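Matching sites in agmatinase from Deinococcus radiodurans, a protein that probably hydrolyses agmatine to putrescine and urea, using two manganese ions in each subunit, as other agmatinases of the arginase family do (PDB 1WOI (chain A, 1.85 Å), residues G119-S124 and S161-A166), and in its relative arginase, mitochondrial from Medicago truncatula (PDB 6VSS (chain B, 1.93 Å), residues G158-S163 and S202-I207). Both blocks share one frame: the second was fitted to the first on N, CA, C and O of the twelve residues, RMSD 0.37 Å. Numbering follows each deposited sequence.

Structure 1 (1WOI); sequences GDHSVS and SPFRRA. With MN (manganese (II) ion), chain C.
His121 and Ser122 of a 3-10 turn face Pro162 at the start of helix 162-169, with the CA atoms of Ser122 and Pro162 5.0 Å apart. The turn follows strand 114-118 of the parallel arginase-fold sheet, and the contact is buried. His121 ND1 binds manganese at 2.0 Å, beside Asp143, Asp147 and Asp229, while its NE2 is hydrogen-bonded to Ser227, so the imidazole can hardly rotate. Phe163 lies at 85° to that ring, its CE1 3.5 Å from His121 NE2; its CG is anti to the carbonyl carbon (chi1 -63°), bringing the ring's end to the histidine. Proline suits a helix's first turn, where a backbone N-H would find no helix carbonyl, and Pro162 CG rests 3.4 Å from His121 O. Ser122 N bonds Asp120 OD1 at 2.7 Å, closing an Asx turn; Ser122 OG also grips that oxygen. Nonpolar Val123 points away from the helix, onto Val273. Partly exposed Arg164 salt-bridges Glu189. The Ala166 methyl packs on Leu128, too short to touch the turn.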
# COMPACT_ATOMS: atom_id res chain seq x y z
N GLY A 119 10.36 18.82 3.89
CA GLY A 119 10.58 19.86 2.89
C GLY A 119 11.59 19.39 1.86
O GLY A 119 12.48 18.61 2.20
N ASP A 120 11.47 19.83 0.61
CA ASP A 120 12.44 19.41 -0.40
C ASP A 120 13.73 20.18 -0.13
O ASP A 120 13.75 21.09 0.70
CB ASP A 120 11.93 19.63 -1.84
CG ASP A 120 11.65 21.09 -2.17
OD1 ASP A 120 12.54 21.95 -2.00
OD2 ASP A 120 10.52 21.38 -2.64
N HIS A 121 14.80 19.83 -0.83
CA HIS A 121 16.07 20.49 -0.58
C HIS A 121 16.14 21.99 -0.90
O HIS A 121 17.07 22.66 -0.47
CB HIS A 121 17.20 19.76 -1.30
CG HIS A 121 18.48 19.74 -0.52
ND1 HIS A 121 19.44 18.76 -0.69
CD2 HIS A 121 18.94 20.56 0.45
CE1 HIS A 121 20.44 18.99 0.15
NE2 HIS A 121 20.16 20.07 0.85
N SER A 122 15.16 22.52 -1.63
CA SER A 122 15.19 23.94 -1.94
C SER A 122 15.10 24.78 -0.66
O SER A 122 15.54 25.92 -0.65
CB SER A 122 14.05 24.33 -2.88
OG SER A 122 12.82 24.48 -2.18
N VAL A 123 14.53 24.22 0.41
CA VAL A 123 14.40 24.96 1.66
C VAL A 123 15.73 25.35 2.32
O VAL A 123 15.78 26.26 3.15
CB VAL A 123 13.54 24.20 2.72
CG1 VAL A 123 12.18 23.86 2.13
CG2 VAL A 123 14.27 22.95 3.20
N SER A 124 16.81 24.65 1.97
CA SER A 124 18.12 24.95 2.56
C SER A 124 18.58 26.37 2.22
O SER A 124 19.33 26.98 2.97
CB SER A 124 19.17 23.95 2.09
OG SER A 124 18.86 22.65 2.53
N SER A 161 19.14 23.82 -6.90
CA SER A 161 19.90 25.07 -6.79
C SER A 161 20.06 25.72 -5.41
O SER A 161 20.67 26.78 -5.31
CB SER A 161 19.25 26.13 -7.70
OG SER A 161 19.11 25.68 -9.03
N PRO A 162 19.54 25.09 -4.34
CA PRO A 162 19.69 25.74 -3.03
C PRO A 162 21.05 26.27 -2.60
O PRO A 162 21.15 27.37 -2.07
CB PRO A 162 19.13 24.69 -2.06
CG PRO A 162 19.45 23.40 -2.73
CD PRO A 162 19.10 23.69 -4.18
N PHE A 163 22.11 25.51 -2.83
CA PHE A 163 23.43 25.97 -2.42
C PHE A 163 24.03 27.00 -3.36
O PHE A 163 24.90 27.76 -2.96
CB PHE A 163 24.36 24.77 -2.24
CG PHE A 163 23.90 23.85 -1.15
CD1 PHE A 163 23.39 22.60 -1.45
CD2 PHE A 163 23.89 24.29 0.17
CE1 PHE A 163 22.87 21.78 -0.44
CE2 PHE A 163 23.37 23.48 1.19
CZ PHE A 163 22.85 22.23 0.88
N ARG A 164 23.55 27.03 -4.60
CA ARG A 164 24.04 28.01 -5.56
C ARG A 164 23.42 29.34 -5.14
O ARG A 164 24.10 30.37 -5.07
CB ARG A 164 23.60 27.64 -6.98
CG ARG A 164 24.24 28.48 -8.09
CD ARG A 164 25.76 28.31 -8.12
NE ARG A 164 26.37 28.93 -9.29
CZ ARG A 164 26.52 28.33 -10.47
NH1 ARG A 164 26.11 27.08 -10.65
NH2 ARG A 164 27.10 28.98 -11.48
N ARG A 165 22.12 29.30 -4.84
CA ARG A 165 21.39 30.48 -4.39
C ARG A 165 21.96 30.97 -3.06
O ARG A 165 22.08 32.17 -2.84
CB ARG A 165 19.90 30.16 -4.19
CG ARG A 165 19.12 29.82 -5.46
CD ARG A 165 18.90 31.05 -6.33
NE ARG A 165 20.06 31.35 -7.16
CZ ARG A 165 20.40 30.65 -8.24
NH1 ARG A 165 19.67 29.61 -8.63
NH2 ARG A 165 21.47 31.00 -8.94
N ALA A 166 22.31 30.03 -2.19
CA ALA A 166 22.85 30.38 -0.88
C ALA A 166 24.18 31.12 -0.98
O ALA A 166 24.36 32.17 -0.36
CB ALA A 166 23.04 29.11 -0.04
MN MN C . 19.78 17.43 -2.17
O HOH W 1 18.58 16.81 -4.13

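Structure 2 (6VSS); sequences GDHSIS and SPFARI. With MN (manganese (II) ion), chain D.
His160 and Ser161 of the 3-10 turn face Pro203 at the start of helix 203-209, with the CA atoms of Ser161 and Pro203 5.1 Å apart. His160 ND1 binds manganese at 2.2 Å, beside Asp184, Asp188 and Asp269, while its NE2 is hydrogen-bonded to Ser267, so the imidazole can hardly rotate. Phe204 lies at 85° to that ring, its CE2 3.7 Å from His160 NE2; its CG is anti to the carbonyl carbon (chi1 -69°), bringing the ring's end to the histidine. Proline suits a helix's first turn, where a backbone N-H would find no helix carbonyl, and Pro203 CG rests 3.5 Å from His160 O. Ser161 N bonds Asp159 OD1 at 2.9 Å, closing an Asx turn; Ser161 OG also grips that oxygen. Nonpolar Ile162 points away from the helix, onto Val311. Ala205 is short and buried. Branched Ile207 packs on Phe164 and Val167, and its CD1 extends to 3.9 Å from Ser163 O.

Structure 1 against structure 2
Where structure 1 has Ala166(A), structure 2 has Ile207(B), and a contact between helix and turn is present in structure 2 alone. The CB atoms coincide within the error, but CG1, CG2 and CD1 of Ile207(B) have no counterpart in the alanine. CD1 of Ile207(B) comes within 3.9 Å of Ser163(B) O, whereas CB of Ala166(A) stays 5.2 Å from Ser124(A) O. This packing on a backbone carbonyl may add a little dispersion contact between helix and turn, without moving either backbone; the side chain of Ser124(A) keeps its place against that of Ser163(B). Both residues still touch the backbone oxygen four positions earlier, that of Pro162(A) or Pro203(B). At Val123(A) against Ile162(B), CG2 of the valine and CG1 of the isoleucine lie 0.3 Å apart after superposition, and CD1 of Ile162(B) is the extra carbon. Ser122(A) N and OG both bond Asp120(A) OD1, as Ser161(B) N and OG do Asp159(B) OD1; the bond from N closes the Asx turn in each. Manganese is bound here in both. Arg165(A) and Arg206(B) lie differently without touching the turn. Finally, CG to the guanidinium of Arg164(A) have no counterpart in Ala205(B), while the CB atoms coincide and each touches the backbone O of Ser161(A) or Ser202(B).

Structure 2 (6VSS)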
# COMPACT_ATOMS: atom_id res chain seq x y z
N GLY B 158 10.23 18.14 3.71
CA GLY B 158 10.45 19.17 2.72
C GLY B 158 11.57 18.81 1.79
O GLY B 158 12.50 18.11 2.19
N ASP B 159 11.51 19.30 0.56
CA ASP B 159 12.61 19.13 -0.43
C ASP B 159 13.73 20.12 -0.16
O ASP B 159 13.60 21.03 0.72
CB ASP B 159 12.02 19.17 -1.83
CG ASP B 159 11.72 20.57 -2.31
OD1 ASP B 159 12.45 21.46 -1.88
OD2 ASP B 159 10.76 20.72 -3.16
N HIS B 160 14.85 19.94 -0.84
CA HIS B 160 16.09 20.58 -0.42
C HIS B 160 16.04 22.08 -0.68
O HIS B 160 16.89 22.73 -0.13
CB HIS B 160 17.32 19.85 -1.00
CG HIS B 160 18.45 19.87 -0.03
ND1 HIS B 160 19.48 18.95 -0.04
CD2 HIS B 160 18.74 20.76 0.94
CE1 HIS B 160 20.29 19.23 0.98
NE2 HIS B 160 19.88 20.33 1.56
N SER B 161 15.08 22.61 -1.44
CA SER B 161 14.98 24.05 -1.82
C SER B 161 14.94 24.93 -0.57
O SER B 161 15.37 26.16 -0.63
CB SER B 161 13.76 24.32 -2.67
OG SER B 161 12.57 23.96 -1.99
N ILE B 162 14.45 24.36 0.52
CA ILE B 162 14.17 25.12 1.76
C ILE B 162 15.50 25.58 2.40
O ILE B 162 15.52 26.62 3.09
CB ILE B 162 13.29 24.28 2.71
CG1 ILE B 162 14.04 23.07 3.25
CG2 ILE B 162 11.98 23.88 2.07
CD1 ILE B 162 13.34 22.44 4.36
N SER B 163 16.61 24.91 2.15
CA SER B 163 17.87 25.24 2.86
C SER B 163 18.28 26.67 2.49
O SER B 163 18.83 27.35 3.33
CB SER B 163 18.96 24.26 2.56
OG SER B 163 18.68 22.96 3.07
N SER B 202 19.26 23.76 -6.83
CA SER B 202 20.00 25.06 -6.77
C SER B 202 20.06 25.71 -5.39
O SER B 202 20.58 26.82 -5.28
CB SER B 202 19.39 26.02 -7.73
OG SER B 202 19.43 25.41 -9.00
N PRO B 203 19.60 25.09 -4.27
CA PRO B 203 19.65 25.81 -3.01
C PRO B 203 21.05 26.35 -2.78
O PRO B 203 21.17 27.46 -2.35
CB PRO B 203 19.23 24.81 -1.95
CG PRO B 203 19.22 23.44 -2.63
CD PRO B 203 19.05 23.73 -4.10
N PHE B 204 22.07 25.55 -3.04
CA PHE B 204 23.44 25.94 -2.62
C PHE B 204 24.03 26.95 -3.63
O PHE B 204 24.92 27.66 -3.24
CB PHE B 204 24.30 24.72 -2.35
CG PHE B 204 23.84 24.01 -1.11
CD1 PHE B 204 24.10 24.53 0.14
CD2 PHE B 204 23.02 22.89 -1.21
CE1 PHE B 204 23.63 23.89 1.28
CE2 PHE B 204 22.51 22.28 -0.07
CZ PHE B 204 22.84 22.77 1.17
N ALA B 205 23.56 26.99 -4.88
CA ALA B 205 23.93 28.09 -5.80
C ALA B 205 23.36 29.40 -5.22
O ALA B 205 24.12 30.35 -5.10
CB ALA B 205 23.44 27.80 -7.20
N ARG B 206 22.10 29.41 -4.79
CA ARG B 206 21.47 30.61 -4.17
C ARG B 206 22.33 31.03 -2.97
O ARG B 206 22.73 32.22 -2.86
CB ARG B 206 20.03 30.30 -3.78
CG ARG B 206 19.15 29.82 -4.93
CD ARG B 206 18.92 30.85 -6.02
NE ARG B 206 19.88 30.78 -7.12
CZ ARG B 206 19.84 29.94 -8.16
NH1 ARG B 206 18.88 29.03 -8.29
NH2 ARG B 206 20.80 30.00 -9.06
N ILE B 207 22.68 30.07 -2.13
CA ILE B 207 23.34 30.36 -0.82
C ILE B 207 24.69 30.98 -1.16
O ILE B 207 24.93 32.11 -0.74
CB ILE B 207 23.44 29.10 0.05
CG1 ILE B 207 22.09 28.73 0.67
CG2 ILE B 207 24.52 29.24 1.09
CD1 ILE B 207 22.01 27.27 1.14
MN MN D . 19.82 17.80 -1.87
O HOH W 2 19.75 16.83 -3.69